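Local coordinates for protein chaperone CupB2 (Pseudomonas aeruginosa, PDB 3Q48) that probably acts as a periplasmic chaperone that helps fold pilus subunits during the biogenesis of fimbriae, at residues A[75-87]-A[95-107]. Numbering follows the deposited sequence.
Sequences ELQVPFSVTPAVT and AVLRIAYLKAPLP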
# COMPACT_ATOMS: atom_id res chain seq x y z
N GLU A 75 -2.04 16.00 15.04
CA GLU A 75 -1.70 17.29 14.47
C GLU A 75 -1.63 17.30 12.94
O GLU A 75 -1.45 18.35 12.31
CB GLU A 75 -0.41 17.79 15.16
CG GLU A 75 -0.70 18.25 16.66
CD GLU A 75 0.49 18.16 17.66
OE1 GLU A 75 1.67 18.37 17.25
OE2 GLU A 75 0.20 17.90 18.86
N LEU A 76 -1.79 16.12 12.34
CA LEU A 76 -1.84 15.99 10.87
C LEU A 76 -3.27 16.18 10.34
O LEU A 76 -3.46 16.42 9.15
CB LEU A 76 -1.31 14.62 10.44
CG LEU A 76 0.11 14.20 10.84
CD1 LEU A 76 0.47 12.95 10.10
CD2 LEU A 76 1.11 15.31 10.55
N GLN A 77 -4.26 16.05 11.23
CA GLN A 77 -5.67 16.20 10.90
C GLN A 77 -6.03 15.42 9.64
O GLN A 77 -6.65 15.96 8.73
CB GLN A 77 -6.04 17.68 10.77
CG GLN A 77 -5.87 18.51 12.07
CD GLN A 77 -7.21 18.91 12.72
OE1 GLN A 77 -7.53 18.49 13.85
NE2 GLN A 77 -7.98 19.75 12.02
N VAL A 78 -5.61 14.16 9.55
CA VAL A 78 -6.01 13.30 8.45
C VAL A 78 -7.50 13.03 8.59
O VAL A 78 -8.00 12.92 9.73
CB VAL A 78 -5.24 11.98 8.41
CG1 VAL A 78 -3.74 12.25 8.39
CG2 VAL A 78 -5.65 11.06 9.55
N PRO A 79 -8.22 12.93 7.45
CA PRO A 79 -9.66 12.76 7.46
C PRO A 79 -10.13 11.34 7.77
O PRO A 79 -11.19 10.95 7.33
CB PRO A 79 -10.06 13.13 6.03
CG PRO A 79 -8.94 12.66 5.23
CD PRO A 79 -7.69 12.82 6.08
N PHE A 80 -9.35 10.58 8.51
CA PHE A 80 -9.79 9.26 8.93
C PHE A 80 -9.72 9.12 10.45
O PHE A 80 -8.87 9.72 11.09
CB PHE A 80 -9.01 8.17 8.21
CG PHE A 80 -9.10 8.25 6.72
CD1 PHE A 80 -10.18 7.72 6.06
CD2 PHE A 80 -8.09 8.87 5.99
CE1 PHE A 80 -10.29 7.79 4.71
CE2 PHE A 80 -8.17 8.98 4.59
CZ PHE A 80 -9.29 8.44 3.95
N SER A 81 -10.65 8.37 11.03
CA SER A 81 -10.55 7.95 12.41
C SER A 81 -10.54 6.40 12.45
O SER A 81 -11.02 5.76 11.55
CB SER A 81 -11.71 8.51 13.20
OG SER A 81 -12.92 7.86 12.81
N VAL A 82 -9.95 5.82 13.49
CA VAL A 82 -9.99 4.39 13.69
C VAL A 82 -10.59 4.12 15.05
O VAL A 82 -10.07 4.57 16.07
CB VAL A 82 -8.62 3.70 13.60
CG1 VAL A 82 -8.80 2.15 13.45
CG2 VAL A 82 -7.89 4.20 12.41
N THR A 83 -11.69 3.38 15.03
CA THR A 83 -12.44 3.02 16.21
C THR A 83 -12.39 1.51 16.33
O THR A 83 -12.61 0.83 15.34
CB THR A 83 -13.91 3.46 15.99
OG1 THR A 83 -13.89 4.82 15.57
CG2 THR A 83 -14.75 3.35 17.27
N PRO A 84 -12.08 0.98 17.52
CA PRO A 84 -11.57 1.77 18.67
C PRO A 84 -10.04 1.97 18.52
O PRO A 84 -9.37 1.17 17.85
CB PRO A 84 -11.93 0.90 19.88
CG PRO A 84 -12.06 -0.49 19.36
CD PRO A 84 -12.39 -0.42 17.89
N ALA A 85 -9.51 3.04 19.10
CA ALA A 85 -8.10 3.40 18.86
C ALA A 85 -7.15 2.43 19.56
O ALA A 85 -6.02 2.26 19.14
CB ALA A 85 -7.81 4.85 19.29
N VAL A 86 -7.63 1.79 20.63
CA VAL A 86 -6.89 0.84 21.42
C VAL A 86 -7.85 -0.31 21.68
O VAL A 86 -9.01 -0.12 22.10
CB VAL A 86 -6.43 1.46 22.78
CG1 VAL A 86 -5.39 0.55 23.46
CG2 VAL A 86 -5.84 2.88 22.62
N THR A 87 -7.38 -1.53 21.44
CA THR A 87 -8.24 -2.69 21.64
C THR A 87 -7.50 -3.94 22.21
O THR A 87 -6.34 -4.21 21.95
CB THR A 87 -9.15 -2.92 20.41
OG1 THR A 87 -10.04 -4.00 20.67
CG2 THR A 87 -8.38 -3.23 19.19
N ALA A 95 -9.88 -8.95 16.72
CA ALA A 95 -10.72 -7.78 16.88
C ALA A 95 -11.02 -7.16 15.54
O ALA A 95 -10.41 -7.49 14.54
CB ALA A 95 -10.08 -6.77 17.81
N VAL A 96 -11.97 -6.24 15.53
CA VAL A 96 -12.42 -5.62 14.32
C VAL A 96 -12.17 -4.14 14.51
O VAL A 96 -12.65 -3.54 15.50
CB VAL A 96 -13.94 -5.82 14.14
CG1 VAL A 96 -14.41 -5.08 12.85
CG2 VAL A 96 -14.33 -7.33 14.12
N LEU A 97 -11.44 -3.54 13.57
CA LEU A 97 -11.21 -2.10 13.65
C LEU A 97 -12.06 -1.48 12.59
O LEU A 97 -12.27 -2.08 11.53
CB LEU A 97 -9.76 -1.72 13.36
CG LEU A 97 -8.63 -2.41 14.11
CD1 LEU A 97 -7.37 -1.96 13.46
CD2 LEU A 97 -8.62 -2.11 15.65
N ARG A 98 -12.53 -0.27 12.87
CA ARG A 98 -13.44 0.40 12.00
C ARG A 98 -12.81 1.69 11.56
O ARG A 98 -12.48 2.53 12.38
CB ARG A 98 -14.75 0.62 12.75
CG ARG A 98 -15.87 1.01 11.89
CD ARG A 98 -17.09 1.22 12.71
NE ARG A 98 -17.73 -0.07 12.94
CZ ARG A 98 -18.31 -0.81 11.99
NH1 ARG A 98 -18.32 -0.41 10.71
NH2 ARG A 98 -18.87 -1.97 12.30
N ILE A 99 -12.64 1.83 10.25
CA ILE A 99 -12.10 3.07 9.62
C ILE A 99 -13.19 3.94 8.97
O ILE A 99 -13.84 3.50 8.03
CB ILE A 99 -11.04 2.73 8.61
CG1 ILE A 99 -9.97 1.85 9.28
CG2 ILE A 99 -10.45 4.04 8.03
CD1 ILE A 99 -8.98 1.20 8.31
N ALA A 100 -13.39 5.15 9.50
CA ALA A 100 -14.40 6.14 9.00
C ALA A 100 -13.80 7.36 8.33
O ALA A 100 -12.87 7.93 8.85
CB ALA A 100 -15.34 6.60 10.13
N TYR A 101 -14.34 7.74 7.17
CA TYR A 101 -13.90 8.92 6.44
C TYR A 101 -14.69 10.14 6.83
O TYR A 101 -15.91 10.11 6.78
CB TYR A 101 -14.13 8.68 4.95
CG TYR A 101 -13.80 9.84 4.02
CD1 TYR A 101 -12.61 10.59 4.18
CD2 TYR A 101 -14.64 10.16 2.96
CE1 TYR A 101 -12.32 11.65 3.31
CE2 TYR A 101 -14.36 11.20 2.10
CZ TYR A 101 -13.21 11.95 2.27
OH TYR A 101 -12.94 12.98 1.38
N LEU A 102 -14.01 11.23 7.21
CA LEU A 102 -14.71 12.53 7.35
C LEU A 102 -14.64 13.37 6.06
O LEU A 102 -13.61 14.01 5.79
CB LEU A 102 -14.20 13.37 8.52
CG LEU A 102 -14.83 14.78 8.54
CD1 LEU A 102 -16.32 14.73 8.99
CD2 LEU A 102 -14.02 15.84 9.38
N LYS A 103 -15.73 13.37 5.29
CA LYS A 103 -15.79 14.12 4.03
C LYS A 103 -14.88 15.37 4.06
O LYS A 103 -15.19 16.39 4.68
CB LYS A 103 -17.24 14.49 3.71
CG LYS A 103 -17.41 15.38 2.46
CD LYS A 103 -17.67 14.59 1.16
CE LYS A 103 -17.84 15.54 -0.04
NZ LYS A 103 -16.64 16.44 -0.22
N ALA A 104 -13.72 15.25 3.41
CA ALA A 104 -12.75 16.33 3.35
C ALA A 104 -12.18 16.43 1.93
O ALA A 104 -12.12 15.44 1.23
CB ALA A 104 -11.63 16.10 4.39
N PRO A 105 -11.77 17.64 1.50
CA PRO A 105 -11.16 17.85 0.16
C PRO A 105 -9.90 17.03 -0.13
O PRO A 105 -8.81 17.33 0.39
CB PRO A 105 -10.83 19.36 0.14
CG PRO A 105 -11.04 19.84 1.58
CD PRO A 105 -12.05 18.91 2.18
N LEU A 106 -10.07 15.98 -0.95
CA LEU A 106 -8.97 15.13 -1.43
C LEU A 106 -9.05 15.05 -2.96
O LEU A 106 -10.15 15.19 -3.52
CB LEU A 106 -9.12 13.72 -0.86
CG LEU A 106 -8.84 13.46 0.62
CD1 LEU A 106 -9.41 12.10 0.94
CD2 LEU A 106 -7.32 13.54 0.95
N PRO A 107 -7.91 14.84 -3.66
CA PRO A 107 -8.05 14.87 -5.11
C PRO A 107 -9.14 13.92 -5.59
O PRO A 107 -9.34 12.83 -5.04
CB PRO A 107 -6.65 14.47 -5.62
CG PRO A 107 -5.73 14.84 -4.54
CD PRO A 107 -6.49 14.69 -3.25
O HOH W 1 -13.41 4.87 12.97
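Phe80 and Tyr101 sit opposite each other as a non-hydrogen-bonded pair, and their rings meet obliquely, with planes at 33° and Phe80 CE1 3.7 Å from Tyr101 CD1. With CG anti to its carbonyl carbon (chi1 -57°), the Phe80 ring projects from the sheet so that CD1 and CE1 lie on the side of the neighbouring strand, CD1 near Ile99 CG2. Further along this inward face Val82 CG1 settles 4.0 Å from Leu97 CB, and Phe39, Phe114 and Ile64 close around Phe80. Pro79 CB packs 3.7 Å from Ala104 CB and also touches Tyr101 CE1. Tyr101 OH donates a 2.6 Å hydrogen bond to Ala104 O. The two strands, 80-83 and 95-101, belong to a beta hairpin within the Ig-like N-terminal domain of this PapD-type chaperone. Backbone hydrogen bonds run both ways between Ser81 and Ala100 and between Thr83 and Arg98; beyond the strand end, Leu102 N reaches Pro79 O at 2.8 Å with an N-H...O angle of 166°. The other face, carrying Ser81, Thr83, Arg98 and Ala100, is looser and largely open to solvent. There Ser81 OG comes no nearer than 3.8 Å to Ala100 CB, and a water joins Ser81 OG and Thr83 OG1 while donating to Arg98 O at 2.6 Å. Arg98 touches Thr83 O through CB, but its NH1 forms a salt bridge with Glu45 of strand 45-52.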